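Local coordinates for beta-fructofuranosidase (Arthrobacter, PDB 3WPU), which is an enzyme of the levansucrase/invertase family, built on the five-bladed beta-propeller fold shared by that clan, at residues 306-311 with 325-330; 198-203 with 224-229; 248-253 with 342-347; 8-13 with 282-287; 423-428 with 454-459. One frame throughout, in Å; residues are numbered along the deposited sequence.

Overall arrangement
Contacts 1, 2 and 5 are buried in the beta-sheet body and contact 3 is partly buried; contact 4 lies toward the surface, about 30 Å from the centre of the chain. Contacts 1 and 2 are alike: each is a hairpin pairing with a classic beta bulge, and they touch where Ala311 meets Leu226. Contact 3 packs strand 245-250, from the same sheet as contact 1, against strand 340-345 of another sheet, through aromatic and apolar groups. Contact 5 joins two strands of yet another sheet, separated by a middle strand. It meets contact 3 through Tyr343 and Lys345. Contact 4 differs most: two loops are held by charges, polar bonds and a water.

Contact 1: residues 306-311 with 325-330; sequences GNVGLA and PPILSA
Val308 faces both Ile327 and Leu328. This is a classic beta bulge, and it sits in the hairpin of strands 305-313 and 321-331 within the beta-propeller. The strand parts 306-311 and 328-330 run antiparallel, with their directions 170° apart.

Backbone bonds hold the pair together. Val308 N donates to Leu328 O at 2.8 Å. Val308 O accepts Ile327 N at 2.9 Å. Leu328 N also reaches Val308 O, but at 3.5 Å that bond is weak. Two successive N-H groups thus turn to one carbonyl, the second only weakly. Ala330 N donates to Gly306 O further along. At Ile327 the chain turns a corner, and Pro325 and Pro326 leave the line of residues 328-330. Their carbonyls are met by Arg379, and Thr25 also bonds to Pro326 O.

Apolar contacts form on the side of Val308. Its CG1 stands anti to the backbone N (chi1 174°) and meets Ile327 CG1 at 3.9 Å. Val308 CB packs on Leu328 CB at 4.2 Å. Leu310 crosses the Ile327 side chain at about a right angle, with Leu310 CB 4.0 Å from Ile327 CG2. Val262 of strand 260-266 touches Val308, Leu310 and Ile327.

The other face carries Asn307 and Ser329, a non-hydrogen-bonded pair. With CG between the backbone N and the carbonyl carbon (chi1 73°), the amide of Asn307 lies beside the Pro326 ring. The amide nitrogen makes a weak hydrogen bond to Tyr232 O. On the hairpin itself, Asn307 ND2 rests 3.4 Å from Pro326 CG.

Contact 2: residues 198-203 with 224-229; sequences PRIALS and DLLQAD
Arg199 and Asp224 form a salt bridge across the hairpin of strands 197-210 and 213-226, where a classic beta bulge shifts the pairing by one residue. Arg199 NH1 donates to Asp224 OD2 at 2.8 Å, with a bent N-H angle of 143°. Asp224 CG stands anti to its backbone N (chi1 -175°), on the side of Arg199. The nitrogen comes to the syn side of the carboxylate, though out of its plane. The two flat groups are turned 26° against each other. Gln227 runs beside Arg199 in the same direction, and Gln227 OE1 lies over one face of the guanidinium, toward its rim.

Backbone bonds pair the strands beside them. Ile200 O accepts two bonds, from Leu225 N at 2.8 Å and from Leu226 N at 3.2 Å. Ile200 N donates in return to Leu226 O at 2.9 Å. Leu225 and Leu226 therefore both face Ile200, which defines the bulge. The pairing then resumes one residue out of step at Ala201 and Asp224.

Leu225 turns toward strand 197-210. Its CD1 packs 3.9 Å from Leu202 CB and also touches Ile200 CG2, while Ile200 CB lies against Leu226 CB. Met261 touches both Ile200 and Leu226, and Trp321 touches Leu225 and Leu226.

Further out, Arg199 NH2 has two more acidic partners, Asp197 and Glu153. They probably fix the rotation of the guanidinium. Where the strands part, one water links the segments: it donates to Pro198 O at 2.7 Å and accepts from Ala228 N at 2.9 Å.

Contact 3: residues 248-253 with 342-347; sequences FTFEDP and IYFKDG
Aromatic and apolar packing joins Phe248, Phe250 and Pro253 to Ile342 and Phe344. The contact lies between strands 245-250 and 340-345, which belong to different sheets. Their short axes are 8.9 Å apart and 35° from parallel, too far for strand pairing, so side chains make most of the contact.

Phe344 carries most of it. Pro253 CD sits over the centre of one face of the Phe344 ring, a CH-pi contact at 3.5 Å from the centroid. Ile342 CG2 covers the opposite face, nearer the rim. Phe250 CD1 meets the ring edge, 3.9 Å from Phe344 CZ. The Phe250 and Phe344 planes are oblique, at 55°. Glu251 O lies 3.4 Å from Phe344 CE2.

Ile342 bridges to the next ring. Its CB lies over the centre of the Phe250 face, 4.3 Å from the centroid, and its CG1 touches Phe250 CZ. Phe248 CE2 comes 3.5 Å from Ile342 O.

Asp252 OD1 lies 3.6 Å from Phe344 CE1, with the carboxylate nearly parallel to the ring. Its polar partners are elsewhere: Ala254 N for OD1 and His255 for OD2. Val262 of strand 260-266 touches Phe248 and Ile342. Packing of two sheets through apolar side chains is consistent with neighbouring blades of the beta-propeller.

Contact 4: residues 8-13 with 282-287; sequences PEPTIH and GYRQGD
Thr11 and Gly282 mark one end of a contact between two loops without regular structure. Gly282 is where the chain leaves helix 278-281, with the positive phi (76°) that glycine readily takes. Residues 284-287 then form a type II beta turn, closed by Asp287 N to Arg284 O.

Thr11 OG1 donates to Gly282 O at 2.6 Å, and it is also hydrogen-bonded to Thr29. At the far end, Glu9 N donates to the syn lone pair of Asp287 OD1 at 3.0 Å. Asp287 OD2 accepts from Tyr289 N. A water sits between the loops. It donates to Glu9 O and Asp287 OD1 and accepts from Arg284 N.

The Arg284 guanidinium is the centre of the contact. The Arg284 chain is extended from CG to NE and brings the guanidinium between Glu9 and Ile12. NE and NH2 grip one atom side-on: Arg284 NE to Pro10 O is 2.8 Å and Arg284 NH2 to Pro10 O is 2.9 Å. That oxygen lies in the guanidinium plane. Ile12 CG1 covers the centre of one face, 3.6 Å from Arg284 CZ. Glu9 OE1 stands over the opposite face, 3.2 Å from Arg284 NH1. This salt bridge acts by charge alone, since no N-H points at the oxygen.

Pro8 CB meets the edge of the Tyr283 ring, 3.6 Å from Tyr283 CE1. Tyr283 OH is hydrogen-bonded to Glu291 and Arg34. Helix 30-38 lies against both loops: Ala31 touches Thr11 and Tyr283, Arg34 touches Pro8, and Gln35 touches Pro10.

Contact 5: residues 423-428 with 454-459; sequences HYVMPG and VKMDIG
Val425 and Gly428 approach Met456 and Ile458 without direct strand pairing; the touching parts, 425-428 and 455-458, run 84° apart. Val425 supplies the apolar side. Its CG1 lies anti to the backbone N (chi1 -172°) and meets Ile458 CD1 at 4.4 Å. Its other methyl, CG2, lies 4.3 Å from Met456 CE. The Met456 chain is extended as far as SD, and chi3 (60°) then places CE near Val425. These are loose contacts. Phe352 of strand 348-355 touches both Val425 and Met456, and Tyr343 touches Val425 and Ile458.

Both segments belong to one antiparallel four-stranded sheet of the beta-propeller. Strand 430-434 lies between 423-425 and 454-458 and pairs with each. The contact thus spans a middle strand. Gly428 lies in the link between strands 423-425 and 430-434, with positive phi.

The polar side runs through a water. It lies 2.7 Å from Gly428 O and 2.7 Å from Asp457 OD1 and can donate to either, among other acceptors nearby. Asp457 OD1 also receives Lys455 NZ on its syn lone pair, in a salt bridge of 2.7 Å. Lys455 NZ has a second acidic partner in Asp470, and Lys455 CE passes 4.3 Å from Gly428 O.

Contact 1: residues 306-311 with 325-330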
# COMPACT_ATOMS: atom_id res chain seq x y z
N GLY A 306 -1.91 16.18 4.29
CA GLY A 306 -1.23 14.92 4.23
C GLY A 306 0.16 15.07 3.63
O GLY A 306 0.39 15.96 2.82
N ASN A 307 1.04 14.18 4.04
CA ASN A 307 2.34 14.05 3.39
C ASN A 307 2.84 12.61 3.29
O ASN A 307 2.27 11.68 3.89
CB ASN A 307 3.41 15.03 3.95
CG ASN A 307 3.92 14.66 5.35
OD1 ASN A 307 3.58 13.63 5.91
ND2 ASN A 307 4.78 15.53 5.90
N VAL A 308 3.92 12.45 2.55
CA VAL A 308 4.61 11.19 2.45
C VAL A 308 6.01 11.44 2.95
O VAL A 308 6.74 12.29 2.43
CB VAL A 308 4.67 10.61 1.01
CG1 VAL A 308 5.52 9.37 0.99
CG2 VAL A 308 3.25 10.29 0.53
N GLY A 309 6.37 10.69 3.98
CA GLY A 309 7.68 10.77 4.61
C GLY A 309 8.72 9.83 4.06
O GLY A 309 8.42 8.86 3.36
N LEU A 310 9.98 10.15 4.36
CA LEU A 310 11.14 9.34 4.00
C LEU A 310 12.00 9.18 5.27
O LEU A 310 12.10 10.12 6.09
CB LEU A 310 11.97 10.03 2.92
CG LEU A 310 13.09 9.19 2.30
CD1 LEU A 310 12.59 8.00 1.50
CD2 LEU A 310 13.99 10.07 1.43
N ALA A 311 12.57 8.00 5.43
CA ALA A 311 13.52 7.72 6.50
C ALA A 311 14.62 6.85 5.92
O ALA A 311 14.45 6.16 4.91
CB ALA A 311 12.87 7.05 7.69
N PRO A 325 13.51 14.71 5.32
CA PRO A 325 12.36 15.60 5.06
C PRO A 325 11.27 14.91 4.20
O PRO A 325 11.55 13.98 3.46
CB PRO A 325 13.00 16.81 4.37
CG PRO A 325 14.43 16.81 4.90
CD PRO A 325 14.80 15.36 4.95
N PRO A 326 10.00 15.34 4.32
CA PRO A 326 9.00 14.69 3.49
C PRO A 326 9.28 14.79 1.99
O PRO A 326 9.86 15.79 1.50
CB PRO A 326 7.69 15.46 3.82
CG PRO A 326 7.98 16.28 5.03
CD PRO A 326 9.47 16.49 5.09
N ILE A 327 8.94 13.75 1.25
CA ILE A 327 9.12 13.78 -0.22
C ILE A 327 7.94 14.29 -1.01
O ILE A 327 8.11 14.73 -2.16
CB ILE A 327 9.61 12.43 -0.80
CG1 ILE A 327 8.68 11.27 -0.42
CG2 ILE A 327 11.03 12.12 -0.34
CD1 ILE A 327 8.97 9.97 -1.15
N LEU A 328 6.73 14.22 -0.45
CA LEU A 328 5.54 14.75 -1.10
C LEU A 328 4.61 15.33 -0.03
O LEU A 328 4.48 14.76 1.07
CB LEU A 328 4.82 13.66 -1.87
CG LEU A 328 3.58 14.09 -2.66
CD1 LEU A 328 3.98 14.79 -3.95
CD2 LEU A 328 2.61 12.94 -2.91
N SER A 329 4.08 16.51 -0.31
CA SER A 329 3.03 17.11 0.53
C SER A 329 1.83 17.38 -0.32
O SER A 329 1.95 17.70 -1.51
CB SER A 329 3.48 18.41 1.19
OG SER A 329 3.90 19.39 0.24
N ALA A 330 0.65 17.25 0.31
CA ALA A 330 -0.63 17.51 -0.28
C ALA A 330 -1.42 18.56 0.53
O ALA A 330 -2.64 18.40 0.80
CB ALA A 330 -1.41 16.21 -0.38

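Contact 2: residues 198-203 with 224-229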
# COMPACT_ATOMS: atom_id res chain seq x y z
N PRO A 198 0.54 5.98 17.32
CA PRO A 198 0.98 5.08 16.27
C PRO A 198 2.48 5.18 16.08
O PRO A 198 3.00 6.28 15.92
CB PRO A 198 0.28 5.62 15.04
CG PRO A 198 0.13 7.09 15.28
CD PRO A 198 0.13 7.29 16.79
N ARG A 199 3.15 4.03 16.04
CA ARG A 199 4.61 4.01 15.86
C ARG A 199 5.00 3.05 14.78
O ARG A 199 4.36 2.01 14.59
CB ARG A 199 5.29 3.63 17.16
CG ARG A 199 4.89 4.53 18.32
CD ARG A 199 5.73 4.30 19.55
NE ARG A 199 5.24 5.06 20.69
CZ ARG A 199 5.76 5.00 21.91
NH1 ARG A 199 6.85 4.28 22.13
NH2 ARG A 199 5.22 5.68 22.90
N ILE A 200 6.11 3.36 14.09
CA ILE A 200 6.63 2.45 13.09
C ILE A 200 7.58 1.52 13.83
O ILE A 200 8.47 1.98 14.56
CB ILE A 200 7.30 3.22 11.92
CG1 ILE A 200 6.22 3.92 11.11
CG2 ILE A 200 8.12 2.26 11.07
CD1 ILE A 200 6.71 4.89 10.07
N ALA A 201 7.36 0.23 13.67
CA ALA A 201 7.99 -0.80 14.46
C ALA A 201 8.46 -1.94 13.59
O ALA A 201 8.05 -2.08 12.43
CB ALA A 201 7.02 -1.33 15.51
N LEU A 202 9.33 -2.78 14.17
CA LEU A 202 9.89 -3.95 13.50
C LEU A 202 9.80 -5.14 14.43
O LEU A 202 10.06 -5.01 15.62
CB LEU A 202 11.38 -3.73 13.22
CG LEU A 202 12.25 -4.93 12.82
CD1 LEU A 202 11.82 -5.50 11.49
CD2 LEU A 202 13.74 -4.52 12.75
N SER A 203 9.47 -6.30 13.88
CA SER A 203 9.63 -7.56 14.60
C SER A 203 10.15 -8.60 13.62
O SER A 203 9.74 -8.63 12.44
CB SER A 203 8.29 -8.03 15.20
OG SER A 203 8.50 -9.14 16.07
N ASP A 224 10.95 -0.44 18.50
CA ASP A 224 10.30 0.84 18.21
C ASP A 224 11.25 1.62 17.30
O ASP A 224 12.38 1.92 17.71
CB ASP A 224 10.06 1.55 19.55
CG ASP A 224 9.29 2.84 19.44
OD1 ASP A 224 8.99 3.31 18.32
OD2 ASP A 224 9.03 3.41 20.52
N LEU A 225 10.83 1.93 16.08
CA LEU A 225 11.73 2.59 15.12
C LEU A 225 11.55 4.09 15.02
O LEU A 225 12.54 4.85 15.06
CB LEU A 225 11.57 1.97 13.73
CG LEU A 225 11.68 0.44 13.62
CD1 LEU A 225 11.41 0.04 12.20
CD2 LEU A 225 13.05 -0.07 14.07
N LEU A 226 10.30 4.53 14.86
CA LEU A 226 9.98 5.92 14.60
C LEU A 226 8.63 6.33 15.12
O LEU A 226 7.69 5.54 15.12
CB LEU A 226 9.97 6.22 13.07
CG LEU A 226 11.23 5.96 12.27
CD1 LEU A 226 10.95 5.97 10.78
CD2 LEU A 226 12.29 7.01 12.61
N GLN A 227 8.58 7.56 15.62
CA GLN A 227 7.31 8.20 15.98
C GLN A 227 7.36 9.64 15.48
O GLN A 227 8.44 10.23 15.35
CB GLN A 227 7.05 8.12 17.47
CG GLN A 227 7.96 8.90 18.35
CD GLN A 227 7.75 8.55 19.82
OE1 GLN A 227 8.10 7.46 20.27
NE2 GLN A 227 7.17 9.46 20.56
N ALA A 228 6.20 10.20 15.20
CA ALA A 228 6.12 11.56 14.66
C ALA A 228 6.92 12.56 15.49
O ALA A 228 6.86 12.55 16.74
CB ALA A 228 4.66 11.99 14.57
N ASP A 229 7.69 13.40 14.81
CA ASP A 229 8.67 14.28 15.45
C ASP A 229 8.20 15.72 15.67
O ASP A 229 8.64 16.39 16.63
CB ASP A 229 9.92 14.34 14.58
CG ASP A 229 9.65 14.99 13.24
OD1 ASP A 229 8.77 14.52 12.49
OD2 ASP A 229 10.30 16.01 12.92
O HOH W 1 3.79 8.89 16.03

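Contact 3: residues 248-253 with 342-347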
# COMPACT_ATOMS: atom_id res chain seq x y z
N PHE A 248 7.07 1.22 4.21
CA PHE A 248 7.51 0.43 3.06
C PHE A 248 9.01 0.69 2.87
O PHE A 248 9.38 1.83 2.64
CB PHE A 248 6.74 0.89 1.81
CG PHE A 248 7.24 0.28 0.51
CD1 PHE A 248 6.73 -0.92 0.05
CD2 PHE A 248 8.25 0.90 -0.24
CE1 PHE A 248 7.18 -1.51 -1.12
CE2 PHE A 248 8.69 0.32 -1.43
CZ PHE A 248 8.18 -0.88 -1.86
N THR A 249 9.83 -0.37 2.95
CA THR A 249 11.31 -0.24 2.84
C THR A 249 11.82 -0.72 1.50
O THR A 249 11.19 -1.56 0.84
CB THR A 249 12.07 -0.98 3.98
OG1 THR A 249 12.15 -2.39 3.72
CG2 THR A 249 11.49 -0.67 5.35
N PHE A 250 13.00 -0.23 1.09
CA PHE A 250 13.49 -0.52 -0.23
C PHE A 250 14.92 -0.02 -0.34
O PHE A 250 15.35 0.79 0.47
CB PHE A 250 12.67 0.21 -1.30
CG PHE A 250 12.59 1.70 -1.11
CD1 PHE A 250 13.45 2.55 -1.81
CD2 PHE A 250 11.68 2.27 -0.21
CE1 PHE A 250 13.37 3.91 -1.65
CE2 PHE A 250 11.61 3.63 -0.05
CZ PHE A 250 12.46 4.46 -0.76
N GLU A 251 15.61 -0.55 -1.33
CA GLU A 251 16.84 0.03 -1.81
C GLU A 251 16.54 0.84 -3.06
O GLU A 251 15.83 0.40 -3.97
CB GLU A 251 17.84 -1.06 -2.16
CG GLU A 251 19.22 -0.54 -2.56
CD GLU A 251 20.14 -1.65 -3.01
OE1 GLU A 251 19.94 -2.19 -4.12
OE2 GLU A 251 21.10 -1.95 -2.29
N ASP A 252 17.13 2.03 -3.11
CA ASP A 252 17.10 2.90 -4.27
C ASP A 252 18.27 2.50 -5.17
O ASP A 252 19.40 2.51 -4.70
CB ASP A 252 17.26 4.33 -3.78
CG ASP A 252 17.28 5.35 -4.90
OD1 ASP A 252 16.98 5.01 -6.07
OD2 ASP A 252 17.60 6.50 -4.56
N PRO A 253 18.01 2.18 -6.45
CA PRO A 253 19.12 1.83 -7.36
C PRO A 253 20.20 2.92 -7.42
O PRO A 253 21.40 2.63 -7.62
CB PRO A 253 18.43 1.65 -8.72
CG PRO A 253 17.01 1.29 -8.38
CD PRO A 253 16.70 1.98 -7.09
N ILE A 342 7.45 3.12 -3.29
CA ILE A 342 8.29 3.55 -4.39
C ILE A 342 8.55 2.34 -5.28
O ILE A 342 8.96 1.27 -4.81
CB ILE A 342 9.63 4.10 -3.88
CG1 ILE A 342 9.40 5.34 -2.98
CG2 ILE A 342 10.51 4.45 -5.06
CD1 ILE A 342 8.97 6.57 -3.69
N TYR A 343 8.27 2.53 -6.56
CA TYR A 343 8.31 1.52 -7.60
C TYR A 343 9.23 2.02 -8.68
O TYR A 343 9.04 3.11 -9.20
CB TYR A 343 6.88 1.35 -8.12
CG TYR A 343 6.64 0.30 -9.16
CD1 TYR A 343 6.11 -0.95 -8.81
CD2 TYR A 343 6.85 0.56 -10.52
CE1 TYR A 343 5.86 -1.91 -9.76
CE2 TYR A 343 6.59 -0.41 -11.48
CZ TYR A 343 6.08 -1.64 -11.09
OH TYR A 343 5.79 -2.62 -12.03
N PHE A 344 10.25 1.23 -8.99
CA PHE A 344 11.29 1.68 -9.89
C PHE A 344 11.07 1.08 -11.27
O PHE A 344 10.87 -0.14 -11.43
CB PHE A 344 12.65 1.31 -9.35
CG PHE A 344 12.98 1.99 -8.05
CD1 PHE A 344 13.33 3.33 -8.02
CD2 PHE A 344 12.93 1.28 -6.85
CE1 PHE A 344 13.64 3.96 -6.82
CE2 PHE A 344 13.25 1.90 -5.66
CZ PHE A 344 13.61 3.24 -5.64
N LYS A 345 11.12 1.94 -12.28
CA LYS A 345 10.93 1.51 -13.66
C LYS A 345 11.60 2.48 -14.63
O LYS A 345 11.44 3.70 -14.52
CB LYS A 345 9.43 1.38 -13.98
CG LYS A 345 9.19 0.86 -15.40
CD LYS A 345 7.72 0.63 -15.64
CE LYS A 345 7.45 0.04 -17.02
NZ LYS A 345 7.68 1.01 -18.10
N ASP A 346 12.39 1.93 -15.56
CA ASP A 346 12.98 2.70 -16.66
C ASP A 346 13.73 3.95 -16.19
O ASP A 346 13.62 5.03 -16.81
CB ASP A 346 11.90 3.06 -17.69
CG ASP A 346 11.35 1.83 -18.39
OD1 ASP A 346 12.07 0.81 -18.45
OD2 ASP A 346 10.20 1.86 -18.86
N GLY A 347 14.45 3.82 -15.08
CA GLY A 347 15.27 4.91 -14.55
C GLY A 347 14.51 5.97 -13.79
O GLY A 347 15.05 7.02 -13.45

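Contact 4: residues 8-13 with 282-287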
# COMPACT_ATOMS: atom_id res chain seq x y z
N PRO A 8 -8.12 25.11 -14.67
CA PRO A 8 -6.73 25.57 -14.54
C PRO A 8 -5.77 24.62 -15.24
O PRO A 8 -6.03 23.43 -15.34
CB PRO A 8 -6.50 25.54 -13.02
CG PRO A 8 -7.43 24.46 -12.53
CD PRO A 8 -8.65 24.61 -13.39
N GLU A 9 -4.63 25.14 -15.66
CA GLU A 9 -3.57 24.30 -16.15
C GLU A 9 -2.81 23.71 -14.95
O GLU A 9 -2.79 24.28 -13.89
CB GLU A 9 -2.66 25.12 -17.06
CG GLU A 9 -3.41 25.55 -18.32
CD GLU A 9 -2.51 26.12 -19.37
OE1 GLU A 9 -1.36 25.63 -19.46
OE2 GLU A 9 -2.96 27.02 -20.10
N PRO A 10 -2.24 22.51 -15.13
CA PRO A 10 -1.54 21.85 -14.05
C PRO A 10 -0.20 22.52 -13.84
O PRO A 10 0.29 23.22 -14.72
CB PRO A 10 -1.36 20.42 -14.57
CG PRO A 10 -1.42 20.54 -16.04
CD PRO A 10 -2.37 21.65 -16.31
N THR A 11 0.36 22.30 -12.65
CA THR A 11 1.62 22.89 -12.26
C THR A 11 2.70 22.30 -13.14
O THR A 11 2.65 21.14 -13.51
CB THR A 11 1.91 22.58 -10.77
OG1 THR A 11 0.82 23.07 -9.97
CG2 THR A 11 3.17 23.22 -10.30
N ILE A 12 3.71 23.11 -13.47
CA ILE A 12 4.87 22.60 -14.18
C ILE A 12 5.81 21.99 -13.15
O ILE A 12 6.24 22.67 -12.21
CB ILE A 12 5.58 23.72 -14.98
CG1 ILE A 12 4.64 24.25 -16.07
CG2 ILE A 12 6.84 23.16 -15.60
CD1 ILE A 12 5.23 25.36 -16.92
N HIS A 13 6.07 20.69 -13.31
CA HIS A 13 6.97 19.94 -12.44
C HIS A 13 8.14 19.46 -13.30
O HIS A 13 7.95 19.01 -14.43
CB HIS A 13 6.31 18.72 -11.82
CG HIS A 13 5.24 19.04 -10.81
ND1 HIS A 13 5.53 19.35 -9.50
CD2 HIS A 13 3.89 19.03 -10.91
CE1 HIS A 13 4.39 19.55 -8.84
NE2 HIS A 13 3.39 19.34 -9.67
N GLY A 282 -0.26 26.18 -6.52
CA GLY A 282 0.42 25.68 -7.71
C GLY A 282 -0.02 26.23 -9.07
O GLY A 282 0.34 25.67 -10.10
N TYR A 283 -0.77 27.33 -9.08
CA TYR A 283 -1.29 27.87 -10.34
C TYR A 283 -0.18 28.53 -11.12
O TYR A 283 0.73 29.12 -10.55
CB TYR A 283 -2.44 28.86 -10.10
CG TYR A 283 -3.61 28.14 -9.49
CD1 TYR A 283 -4.37 27.28 -10.26
CD2 TYR A 283 -3.86 28.22 -8.13
CE1 TYR A 283 -5.43 26.57 -9.70
CE2 TYR A 283 -4.91 27.50 -7.55
CZ TYR A 283 -5.67 26.68 -8.34
OH TYR A 283 -6.70 25.95 -7.78
N ARG A 284 -0.28 28.40 -12.43
CA ARG A 284 0.59 29.19 -13.32
C ARG A 284 0.16 30.64 -13.20
O ARG A 284 -1.04 30.94 -13.10
CB ARG A 284 0.47 28.71 -14.75
CG ARG A 284 0.74 27.23 -14.89
CD ARG A 284 0.79 26.79 -16.33
NE ARG A 284 0.92 25.34 -16.42
CZ ARG A 284 1.32 24.66 -17.49
NH1 ARG A 284 1.73 25.30 -18.60
NH2 ARG A 284 1.36 23.33 -17.46
N GLN A 285 1.12 31.55 -13.13
CA GLN A 285 0.77 32.94 -12.87
C GLN A 285 -0.16 33.46 -13.96
O GLN A 285 0.06 33.23 -15.15
CB GLN A 285 2.02 33.84 -12.79
CG GLN A 285 1.66 35.17 -12.12
CD GLN A 285 2.77 36.20 -12.12
OE1 GLN A 285 2.61 37.32 -11.60
NE2 GLN A 285 3.88 35.84 -12.70
N GLY A 286 -1.23 34.13 -13.54
CA GLY A 286 -2.17 34.72 -14.48
C GLY A 286 -3.35 33.82 -14.82
O GLY A 286 -4.31 34.27 -15.43
N ASP A 287 -3.25 32.54 -14.48
CA ASP A 287 -4.29 31.60 -14.90
C ASP A 287 -5.63 32.15 -14.40
O ASP A 287 -5.77 32.38 -13.22
CB ASP A 287 -4.01 30.22 -14.30
CG ASP A 287 -4.87 29.12 -14.88
OD1 ASP A 287 -4.33 28.04 -15.13
OD2 ASP A 287 -6.06 29.35 -15.18
O HOH W 2 -2.59 27.00 -13.31

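Contact 5: residues 423-428 with 454-459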
# COMPACT_ATOMS: atom_id res chain seq x y z
N HIS A 423 -4.77 -0.44 -2.21
CA HIS A 423 -4.14 -1.05 -3.34
C HIS A 423 -2.62 -1.12 -3.13
O HIS A 423 -2.03 -0.31 -2.40
CB HIS A 423 -4.35 -0.22 -4.59
CG HIS A 423 -5.78 0.05 -4.95
ND1 HIS A 423 -6.65 0.73 -4.13
CD2 HIS A 423 -6.46 -0.22 -6.08
CE1 HIS A 423 -7.81 0.86 -4.74
NE2 HIS A 423 -7.72 0.29 -5.93
N TYR A 424 -2.02 -2.09 -3.79
CA TYR A 424 -0.58 -2.28 -3.72
C TYR A 424 -0.11 -2.71 -5.09
O TYR A 424 -0.63 -3.68 -5.66
CB TYR A 424 -0.27 -3.35 -2.66
CG TYR A 424 1.21 -3.63 -2.57
CD1 TYR A 424 2.05 -2.82 -1.82
CD2 TYR A 424 1.75 -4.69 -3.25
CE1 TYR A 424 3.41 -3.03 -1.78
CE2 TYR A 424 3.12 -4.94 -3.21
CZ TYR A 424 3.94 -4.13 -2.47
OH TYR A 424 5.32 -4.36 -2.39
N VAL A 425 0.88 -1.98 -5.63
CA VAL A 425 1.40 -2.23 -6.97
C VAL A 425 2.57 -3.22 -6.90
O VAL A 425 3.55 -2.98 -6.19
CB VAL A 425 1.87 -0.91 -7.65
CG1 VAL A 425 2.21 -1.18 -9.10
CG2 VAL A 425 0.78 0.16 -7.53
N MET A 426 2.42 -4.31 -7.64
CA MET A 426 3.32 -5.45 -7.64
C MET A 426 4.13 -5.43 -8.92
O MET A 426 3.81 -4.70 -9.87
CB MET A 426 2.49 -6.73 -7.58
CG MET A 426 1.56 -6.73 -6.39
SD MET A 426 0.68 -8.28 -6.05
CE MET A 426 -0.39 -8.37 -7.49
N PRO A 427 5.16 -6.27 -8.99
CA PRO A 427 5.97 -6.31 -10.20
C PRO A 427 5.14 -6.55 -11.47
O PRO A 427 4.13 -7.29 -11.45
CB PRO A 427 6.95 -7.45 -9.92
CG PRO A 427 7.09 -7.42 -8.43
CD PRO A 427 5.68 -7.19 -7.96
N GLY A 428 5.53 -5.85 -12.54
CA GLY A 428 4.82 -5.91 -13.81
C GLY A 428 3.51 -5.14 -13.84
O GLY A 428 2.71 -5.32 -14.75
N VAL A 454 -5.56 -6.72 -10.85
CA VAL A 454 -5.73 -6.06 -12.14
C VAL A 454 -4.36 -5.66 -12.63
O VAL A 454 -3.39 -5.88 -11.94
CB VAL A 454 -6.71 -4.86 -12.09
CG1 VAL A 454 -8.10 -5.34 -11.74
CG2 VAL A 454 -6.24 -3.77 -11.14
N LYS A 455 -4.30 -5.13 -13.85
CA LYS A 455 -3.01 -4.83 -14.47
C LYS A 455 -3.00 -3.40 -14.98
O LYS A 455 -3.81 -3.01 -15.83
CB LYS A 455 -2.72 -5.83 -15.61
CG LYS A 455 -1.36 -5.62 -16.27
CD LYS A 455 -1.05 -6.78 -17.21
CE LYS A 455 0.22 -6.53 -18.00
NZ LYS A 455 0.01 -5.66 -19.19
N MET A 456 -2.02 -2.62 -14.52
CA MET A 456 -1.89 -1.24 -14.89
C MET A 456 -0.56 -1.12 -15.63
O MET A 456 0.48 -1.43 -15.07
CB MET A 456 -1.89 -0.37 -13.63
CG MET A 456 -1.74 1.11 -13.90
SD MET A 456 -1.77 2.08 -12.38
CE MET A 456 -0.35 1.40 -11.50
N ASP A 457 -0.62 -0.68 -16.88
CA ASP A 457 0.60 -0.45 -17.66
C ASP A 457 1.17 0.91 -17.33
O ASP A 457 0.49 1.93 -17.43
CB ASP A 457 0.32 -0.62 -19.13
CG ASP A 457 -0.04 -2.06 -19.48
OD1 ASP A 457 0.36 -2.98 -18.72
OD2 ASP A 457 -0.73 -2.27 -20.49
N ILE A 458 2.44 0.92 -16.96
CA ILE A 458 3.09 2.13 -16.46
C ILE A 458 4.05 2.65 -17.52
O ILE A 458 4.92 1.93 -17.97
CB ILE A 458 3.84 1.85 -15.14
CG1 ILE A 458 2.85 1.41 -14.06
CG2 ILE A 458 4.64 3.08 -14.71
CD1 ILE A 458 3.46 0.79 -12.82
N GLY A 459 3.82 3.88 -17.95
CA GLY A 459 4.63 4.53 -18.99
C GLY A 459 4.26 4.25 -20.43
O GLY A 459 5.10 3.89 -21.24
O HOH W 3 2.20 -3.71 -16.82